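B12-binding domain-containing protein (Kitasatospora setae, PDB 6WTE) binds cobalamin and a [4Fe-4S] cluster and acts as a radical S-adenosylmethionine family methyltransferase whose catalysis is non-radical. Local coordinates at residues H53-F56 with A57-P61; T91-R94 with R95-A99; A392-D395 with A396-L400. All coordinates share one frame; numbering follows the deposited sequence.

How the contacts relate
All three contacts are the last turns of helices, and each is partly buried, with an inner and an outer face. Contacts 1 and 2 end two neighbouring helices, 48-58 and 83-96, of the B12-binding domain; their centres are about 10 Å apart, and the helices touch through Phe-56 and through His-53 and Glu-92. Both fray into weak bonds and carry charged side chains outside. Contact 3 lies across the molecule in the radical SAM core, its centre about 55 Å from that of contact 1 and 53 Å from that of contact 2. There helix 387-398 keeps regular bonding. The lining of the buried face varies with place: aromatic rings and proline in contact 1, aliphatic groups in contact 2, sulfur, aromatic and aliphatic groups in contact 3.

Contact 1 (H53-F56 with A57-P61); sequences HEYF and AERSP
The aliphatic start of Arg-59 lies over one face of the Tyr-55 ring, and this is the tightly packed part of the turn. CB of Arg-59 stands 3.8 Å from the ring centroid, 24° off the normal, in a CH-pi contact displaced toward the rim; CG of Arg-59 comes close to CE1 of Tyr-55. Chi1 of Tyr-55 (-178°) sends the ring outward with a lean toward the C-terminal end, where Arg-59 CB meets it. The arginine chain then bends and carries the guanidinium away, its plane 81° from the ring, to salt bridges with Glu-35 and Glu-37. The phenol OH also bonds Glu-37. Pro-61 closes the buried side, its CD 3.9 Å from CE2 of Tyr-55 and its CG 3.9 Å from CE1 of Phe-56.

The solvent side is looser. Glu-58 runs back past Glu-54 O, which lies 3.0 Å from its CD; the two carboxylates do not touch, and Glu-58 OE1 has a salt bridge with Arg-205.

The helix end frays: Ala-57 N bonds His-53 O weakly, Glu-58 N is weakly shared between the carbonyls of Glu-54 and Tyr-55, and Arg-59 N gives Tyr-55 O a sounder 2.8 Å bond. A water donates to Phe-56 O at 2.9 Å and bridges to Ser-60 OG. With Tyr-55, Phe-56 and Pro-61 packed on Leu-6 of strand 4-9, the chain turns into strand 63-67, a helix-to-strand turn of the Rossmann-like alpha/beta B12-binding domain.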
loop_
_atom_site.group_PDB
_atom_site.type_symbol
_atom_site.label_atom_id
_atom_site.label_comp_id
_atom_site.label_asym_id
_atom_site.label_seq_id
_atom_site.Cartn_x
_atom_site.Cartn_y
_atom_site.Cartn_z
ATOM N N HIS A 53 17.011 -22.604 3.762
ATOM C CA HIS A 53 17.624 -23.925 3.866
ATOM C C HIS A 53 17.555 -24.457 5.289
ATOM O O HIS A 53 17.222 -25.629 5.503
ATOM C CB HIS A 53 19.070 -23.863 3.389
ATOM C CG HIS A 53 19.205 -23.534 1.937
ATOM N ND1 HIS A 53 20.377 -23.066 1.385
ATOM C CD2 HIS A 53 18.309 -23.597 0.924
ATOM C CE1 HIS A 53 20.201 -22.864 0.092
ATOM N NE2 HIS A 53 18.954 -23.174 -0.213
ATOM N N GLU A 54 17.851 -23.608 6.275
ATOM C CA GLU A 54 17.748 -24.034 7.666
ATOM C C GLU A 54 16.318 -24.433 8.007
ATOM O O GLU A 54 16.087 -25.495 8.595
ATOM C CB GLU A 54 18.239 -22.928 8.603
ATOM C CG GLU A 54 19.699 -22.549 8.418
ATOM C CD GLU A 54 20.077 -21.277 9.164
ATOM O OE1 GLU A 54 19.192 -20.414 9.374
ATOM O OE2 GLU A 54 21.260 -21.136 9.540
ATOM N N TYR A 55 15.339 -23.607 7.624
ATOM C CA TYR A 55 13.969 -23.851 8.071
ATOM C C TYR A 55 13.433 -25.175 7.537
ATOM O O TYR A 55 12.912 -25.997 8.298
ATOM C CB TYR A 55 13.043 -22.699 7.668
ATOM C CG TYR A 55 11.633 -22.940 8.168
ATOM C CD1 TYR A 55 11.266 -22.583 9.458
ATOM C CD2 TYR A 55 10.688 -23.569 7.368
ATOM C CE1 TYR A 55 9.990 -22.830 9.933
ATOM C CE2 TYR A 55 9.414 -23.821 7.834
ATOM C CZ TYR A 55 9.069 -23.452 9.112
ATOM O OH TYR A 55 7.796 -23.701 9.572
ATOM N N PHE A 56 13.532 -25.394 6.223
ATOM C CA PHE A 56 12.887 -26.558 5.625
ATOM C C PHE A 56 13.613 -27.865 5.920
ATOM O O PHE A 56 13.022 -28.938 5.758
ATOM C CB PHE A 56 12.733 -26.356 4.122
ATOM C CG PHE A 56 11.591 -25.457 3.767
ATOM C CD1 PHE A 56 10.285 -25.902 3.905
ATOM C CD2 PHE A 56 11.812 -24.167 3.326
ATOM C CE1 PHE A 56 9.226 -25.081 3.597
ATOM C CE2 PHE A 56 10.753 -23.346 3.013
ATOM C CZ PHE A 56 9.460 -23.805 3.150
ATOM N N ALA A 57 14.868 -27.809 6.351
ATOM C CA ALA A 57 15.513 -29.038 6.790
ATOM C C ALA A 57 14.962 -29.504 8.132
ATOM O O ALA A 57 14.909 -30.710 8.397
ATOM C CB ALA A 57 17.021 -28.834 6.869
ATOM N N GLU A 58 14.525 -28.566 8.970
ATOM C CA GLU A 58 14.039 -28.847 10.312
ATOM C C GLU A 58 12.521 -28.933 10.405
ATOM O O GLU A 58 12.004 -29.607 11.301
ATOM C CB GLU A 58 14.537 -27.760 11.271
ATOM C CG GLU A 58 16.022 -27.435 11.103
ATOM C CD GLU A 58 16.371 -26.028 11.556
ATOM O OE1 GLU A 58 15.470 -25.330 12.072
ATOM O OE2 GLU A 58 17.542 -25.612 11.389
ATOM N N ARG A 59 11.793 -28.267 9.510
ATOM C CA ARG A 59 10.346 -28.141 9.615
ATOM C C ARG A 59 9.692 -28.523 8.296
ATOM O O ARG A 59 10.234 -28.270 7.217
ATOM C CB ARG A 59 9.930 -26.707 9.992
ATOM C CG ARG A 59 10.502 -26.233 11.315
ATOM C CD ARG A 59 9.955 -27.050 12.470
ATOM N NE ARG A 59 8.793 -26.425 13.092
ATOM C CZ ARG A 59 7.996 -27.033 13.964
ATOM N NH1 ARG A 59 8.227 -28.291 14.307
ATOM N NH2 ARG A 59 6.966 -26.383 14.489
ATOM N N SER A 60 8.509 -29.121 8.397
ATOM C CA SER A 60 7.739 -29.559 7.235
ATOM C C SER A 60 6.322 -29.021 7.362
ATOM O O SER A 60 5.389 -29.760 7.701
ATOM C CB SER A 60 7.748 -31.084 7.102
ATOM O OG SER A 60 9.071 -31.577 6.974
ATOM N N PRO A 61 6.122 -27.731 7.102
ATOM C CA PRO A 61 4.763 -27.183 7.138
ATOM C C PRO A 61 3.907 -27.819 6.054
ATOM O O PRO A 61 4.404 -28.227 5.005
ATOM C CB PRO A 61 4.975 -25.688 6.874
ATOM C CG PRO A 61 6.258 -25.626 6.105
ATOM C CD PRO A 61 7.116 -26.726 6.683
HETATM O O HOH W 1 10.557 -30.405 5.222
#

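Contact 2 (T91-R94 with R95-A99); sequences TEIR and RLTDA. With EDO (1,2-ethanediol), chain F.
Glu-92 and Arg-95 meet through charge alone: OE1 of Glu-92 lies 3.7 Å from NH1 of Arg-95, a long salt bridge. The carboxylate and guanidinium planes are 71° apart and the oxygen sits well out of the guanidinium plane, with no N-H aimed at it. A bend at chi2 (66°) turns the carboxylate of Glu-92 so that OE1 faces Arg-95 while OE2 takes a hydrogen bond with NE2 of His-53, on helix 48-58.

Among backbone bonds, Arg-95 N reaches Thr-91 O at 3.2 Å and, weakly, Glu-92 O. Ile-93 O takes two donors: Leu-96 N at 2.9 Å and Thr-97 N in a weak bond. This shift toward i to i+3 pairing marks the end of helix 83-96, the crossover helix of the beta-alpha-beta unit that joins strands 63-67 and 101-104 in the B12-binding domain. Just beyond, Thr-97 OG1 accepts from Ala-99 N at 2.9 Å, an ST turn in the chain leading to the strand.

Apolar contact is modest. CG2 of Ile-93 and CG2 of Thr-97 lie side by side, 4.0 Å apart, while Leu-96 packs on Leu-52 and Phe-56 of helix 48-58. On the polar outer side, a water lies between Arg-94 O and Asp-98 OD1, near a 1,2-ethanediol molecule probably acquired from the crystallisation liquor.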
loop_
_atom_site.group_PDB
_atom_site.type_symbol
_atom_site.label_atom_id
_atom_site.label_comp_id
_atom_site.label_asym_id
_atom_site.label_seq_id
_atom_site.Cartn_x
_atom_site.Cartn_y
_atom_site.Cartn_z
ATOM N N THR A 91 10.551 -19.652 -5.935
ATOM C CA THR A 91 11.152 -20.774 -6.650
ATOM C C THR A 91 12.059 -21.587 -5.734
ATOM O O THR A 91 12.060 -22.823 -5.789
ATOM C CB THR A 91 11.920 -20.269 -7.875
ATOM O OG1 THR A 91 10.997 -19.700 -8.807
ATOM C CG2 THR A 91 12.671 -21.405 -8.550
ATOM N N GLU A 92 12.824 -20.911 -4.870
ATOM C CA GLU A 92 13.651 -21.636 -3.909
ATOM C C GLU A 92 12.794 -22.408 -2.910
ATOM O O GLU A 92 13.118 -23.551 -2.561
ATOM C CB GLU A 92 14.591 -20.667 -3.191
ATOM C CG GLU A 92 15.595 -21.346 -2.269
ATOM C CD GLU A 92 16.603 -22.211 -3.015
ATOM O OE1 GLU A 92 16.856 -21.960 -4.211
ATOM O OE2 GLU A 92 17.144 -23.150 -2.396
ATOM N N ILE A 93 11.699 -21.805 -2.439
ATOM C CA ILE A 93 10.793 -22.503 -1.530
ATOM C C ILE A 93 10.330 -23.817 -2.148
ATOM O O ILE A 93 10.357 -24.872 -1.502
ATOM C CB ILE A 93 9.598 -21.606 -1.162
ATOM C CG1 ILE A 93 10.019 -20.521 -0.166
ATOM C CG2 ILE A 93 8.471 -22.443 -0.581
ATOM C CD1 ILE A 93 8.962 -19.428 0.033
ATOM N N ARG A 94 9.907 -23.773 -3.414
ATOM C CA ARG A 94 9.360 -24.957 -4.065
ATOM C C ARG A 94 10.422 -26.012 -4.345
ATOM O O ARG A 94 10.073 -27.172 -4.578
ATOM C CB ARG A 94 8.643 -24.560 -5.355
ATOM C CG ARG A 94 7.448 -23.653 -5.088
ATOM C CD ARG A 94 6.700 -23.277 -6.351
ATOM N NE ARG A 94 5.998 -24.412 -6.947
ATOM C CZ ARG A 94 4.834 -24.879 -6.501
ATOM N NH1 ARG A 94 4.252 -24.323 -5.445
ATOM N NH2 ARG A 94 4.253 -25.906 -7.105
ATOM N N ARG A 95 11.704 -25.637 -4.336
ATOM C CA ARG A 95 12.765 -26.636 -4.398
ATOM C C ARG A 95 12.926 -27.384 -3.083
ATOM O O ARG A 95 13.479 -28.491 -3.078
ATOM C CB ARG A 95 14.101 -25.988 -4.784
ATOM C CG ARG A 95 14.158 -25.487 -6.224
ATOM C CD ARG A 95 15.587 -25.167 -6.658
ATOM N NE ARG A 95 15.620 -24.316 -7.848
ATOM C CZ ARG A 95 16.646 -23.545 -8.198
ATOM N NH1 ARG A 95 17.737 -23.505 -7.444
ATOM N NH2 ARG A 95 16.581 -22.808 -9.299
ATOM N N LEU A 96 12.429 -26.820 -1.982
ATOM C CA LEU A 96 12.661 -27.337 -0.642
ATOM C C LEU A 96 11.460 -28.054 -0.041
ATOM O O LEU A 96 11.628 -28.789 0.942
ATOM C CB LEU A 96 13.074 -26.189 0.291
ATOM C CG LEU A 96 14.328 -25.411 -0.121
ATOM C CD1 LEU A 96 14.498 -24.158 0.741
ATOM C CD2 LEU A 96 15.561 -26.293 -0.024
ATOM N N THR A 97 10.264 -27.865 -0.593
ATOM C CA THR A 97 9.070 -28.491 -0.046
ATOM C C THR A 97 8.079 -28.738 -1.172
ATOM O O THR A 97 8.047 -28.003 -2.164
ATOM C CB THR A 97 8.412 -27.625 1.042
ATOM O OG1 THR A 97 7.229 -28.279 1.526
ATOM C CG2 THR A 97 8.028 -26.247 0.481
ATOM N N ASP A 98 7.282 -29.795 -1.018
ATOM C CA ASP A 98 6.145 -30.039 -1.897
ATOM C C ASP A 98 4.839 -29.525 -1.305
ATOM O O ASP A 98 3.777 -29.716 -1.914
ATOM C CB ASP A 98 6.031 -31.534 -2.221
ATOM C CG ASP A 98 7.188 -32.034 -3.071
ATOM O OD1 ASP A 98 7.627 -31.304 -3.982
ATOM O OD2 ASP A 98 7.666 -33.160 -2.826
ATOM N N ALA A 99 4.893 -28.870 -0.147
ATOM C CA ALA A 99 3.692 -28.277 0.418
ATOM C C ALA A 99 3.136 -27.234 -0.547
ATOM O O ALA A 99 3.906 -26.544 -1.225
ATOM C CB ALA A 99 3.980 -27.625 1.769
HETATM C C1 EDO F . 11.044 -31.126 -2.382
HETATM O O1 EDO F . 11.867 -32.035 -1.633
HETATM C C2 EDO F . 11.173 -31.449 -3.865
HETATM O O2 EDO F . 9.888 -31.356 -4.489
HETATM O O HOH W 2 8.094 -28.714 -5.364
#

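Contact 3 (A392-D395 with A396-L400); sequences ACVD and AFMAL
Cys-393 O receives the N-H of Phe-397 at 2.8 Å, a nearly straight bond of the i to i+4 ladder, which brings the two side chains onto the same side of the helix. Val-394 O is held alike by Met-398 N, also at 2.8 Å. On the outer side the same ladder is longer: Ala-396 N to Ala-392 O measures 3.1 Å, and Ala-399 N to Asp-395 O stretches to 3.3 Å.

The distinctive side-chain feature is a sulfur-aromatic contact. SG of Cys-393 stands over the centre of the Phe-397 ring, 3.6 Å from the centroid and only 4° off the normal, so that all six ring carbons are almost equally near. SG is anti to the backbone N (chi1 -177°) and leans toward the C-terminal end; on the phenylalanine, chi1 places the ring, with CG anti to the carbonyl carbon, and chi2 of 25° turns its face to the sulfur. Beside this pair, CG1 of Val-394 and CG of Met-398 run the same way, 4.0 Å apart.

Helix 387-398 is the crossover of a beta-alpha-beta unit in the radical SAM core: Cys-393, Val-394 and Phe-397 rest on strand 373-380, Val-394 and Met-398 on strand 404-412, and Leu-400 touches helix 357-369.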
loop_
_atom_site.group_PDB
_atom_site.type_symbol
_atom_site.label_atom_id
_atom_site.label_comp_id
_atom_site.label_asym_id
_atom_site.label_seq_id
_atom_site.Cartn_x
_atom_site.Cartn_y
_atom_site.Cartn_z
ATOM N N ALA A 392 -0.458 26.127 -11.160
ATOM C CA ALA A 392 -1.571 26.579 -10.334
ATOM C C ALA A 392 -1.683 25.747 -9.066
ATOM O O ALA A 392 -1.914 26.287 -7.977
ATOM C CB ALA A 392 -2.873 26.517 -11.128
ATOM N N CYS A 393 -1.515 24.428 -9.187
ATOM C CA CYS A 393 -1.571 23.569 -8.011
ATOM C C CYS A 393 -0.381 23.809 -7.090
ATOM O O CYS A 393 -0.550 23.911 -5.868
ATOM C CB CYS A 393 -1.635 22.101 -8.433
ATOM S SG CYS A 393 -1.783 20.980 -7.038
ATOM N N VAL A 394 0.829 23.908 -7.653
ATOM C CA VAL A 394 2.010 24.182 -6.836
ATOM C C VAL A 394 1.806 25.455 -6.028
ATOM O O VAL A 394 1.990 25.470 -4.806
ATOM C CB VAL A 394 3.271 24.274 -7.715
ATOM C CG1 VAL A 394 4.418 24.925 -6.944
ATOM C CG2 VAL A 394 3.682 22.886 -8.196
ATOM N N ASP A 395 1.385 26.533 -6.698
ATOM C CA ASP A 395 1.225 27.818 -6.021
ATOM C C ASP A 395 0.202 27.737 -4.898
ATOM O O ASP A 395 0.431 28.256 -3.798
ATOM C CB ASP A 395 0.819 28.897 -7.028
ATOM C CG ASP A 395 1.964 29.306 -7.933
ATOM O OD1 ASP A 395 3.119 28.945 -7.635
ATOM O OD2 ASP A 395 1.707 29.988 -8.943
ATOM N N ALA A 396 -0.939 27.097 -5.157
ATOM C CA ALA A 396 -1.983 27.024 -4.142
ATOM C C ALA A 396 -1.583 26.106 -2.992
ATOM O O ALA A 396 -1.791 26.444 -1.821
ATOM C CB ALA A 396 -3.288 26.553 -4.771
ATOM N N PHE A 397 -1.012 24.936 -3.304
ATOM C CA PHE A 397 -0.603 24.009 -2.251
ATOM C C PHE A 397 0.514 24.594 -1.390
ATOM O O PHE A 397 0.482 24.481 -0.160
ATOM C CB PHE A 397 -0.159 22.670 -2.850
ATOM C CG PHE A 397 -1.285 21.736 -3.164
ATOM C CD1 PHE A 397 -2.565 22.207 -3.411
ATOM C CD2 PHE A 397 -1.065 20.363 -3.203
ATOM C CE1 PHE A 397 -3.602 21.322 -3.711
ATOM C CE2 PHE A 397 -2.099 19.479 -3.501
ATOM C CZ PHE A 397 -3.367 19.964 -3.749
ATOM N N MET A 398 1.520 25.210 -2.018
ATOM C CA MET A 398 2.641 25.743 -1.255
ATOM C C MET A 398 2.200 26.853 -0.308
ATOM O O MET A 398 2.780 27.013 0.772
ATOM C CB MET A 398 3.732 26.243 -2.207
ATOM C CG MET A 398 4.458 25.124 -2.939
ATOM S SD MET A 398 5.340 24.034 -1.798
ATOM C CE MET A 398 6.546 25.201 -1.171
ATOM N N ALA A 399 1.164 27.609 -0.679
ATOM C CA ALA A 399 0.672 28.683 0.178
ATOM C C ALA A 399 -0.040 28.165 1.421
ATOM O O ALA A 399 -0.297 28.954 2.337
ATOM C CB ALA A 399 -0.259 29.605 -0.618
ATOM N N LEU A 400 -0.365 26.868 1.475
ATOM C CA LEU A 400 -0.957 26.287 2.681
ATOM C C LEU A 400 -0.002 26.328 3.865
ATOM O O LEU A 400 -0.446 26.306 5.018
ATOM C CB LEU A 400 -1.368 24.838 2.423
ATOM C CG LEU A 400 -2.521 24.562 1.466
ATOM C CD1 LEU A 400 -2.536 23.082 1.137
ATOM C CD2 LEU A 400 -3.835 24.977 2.110
#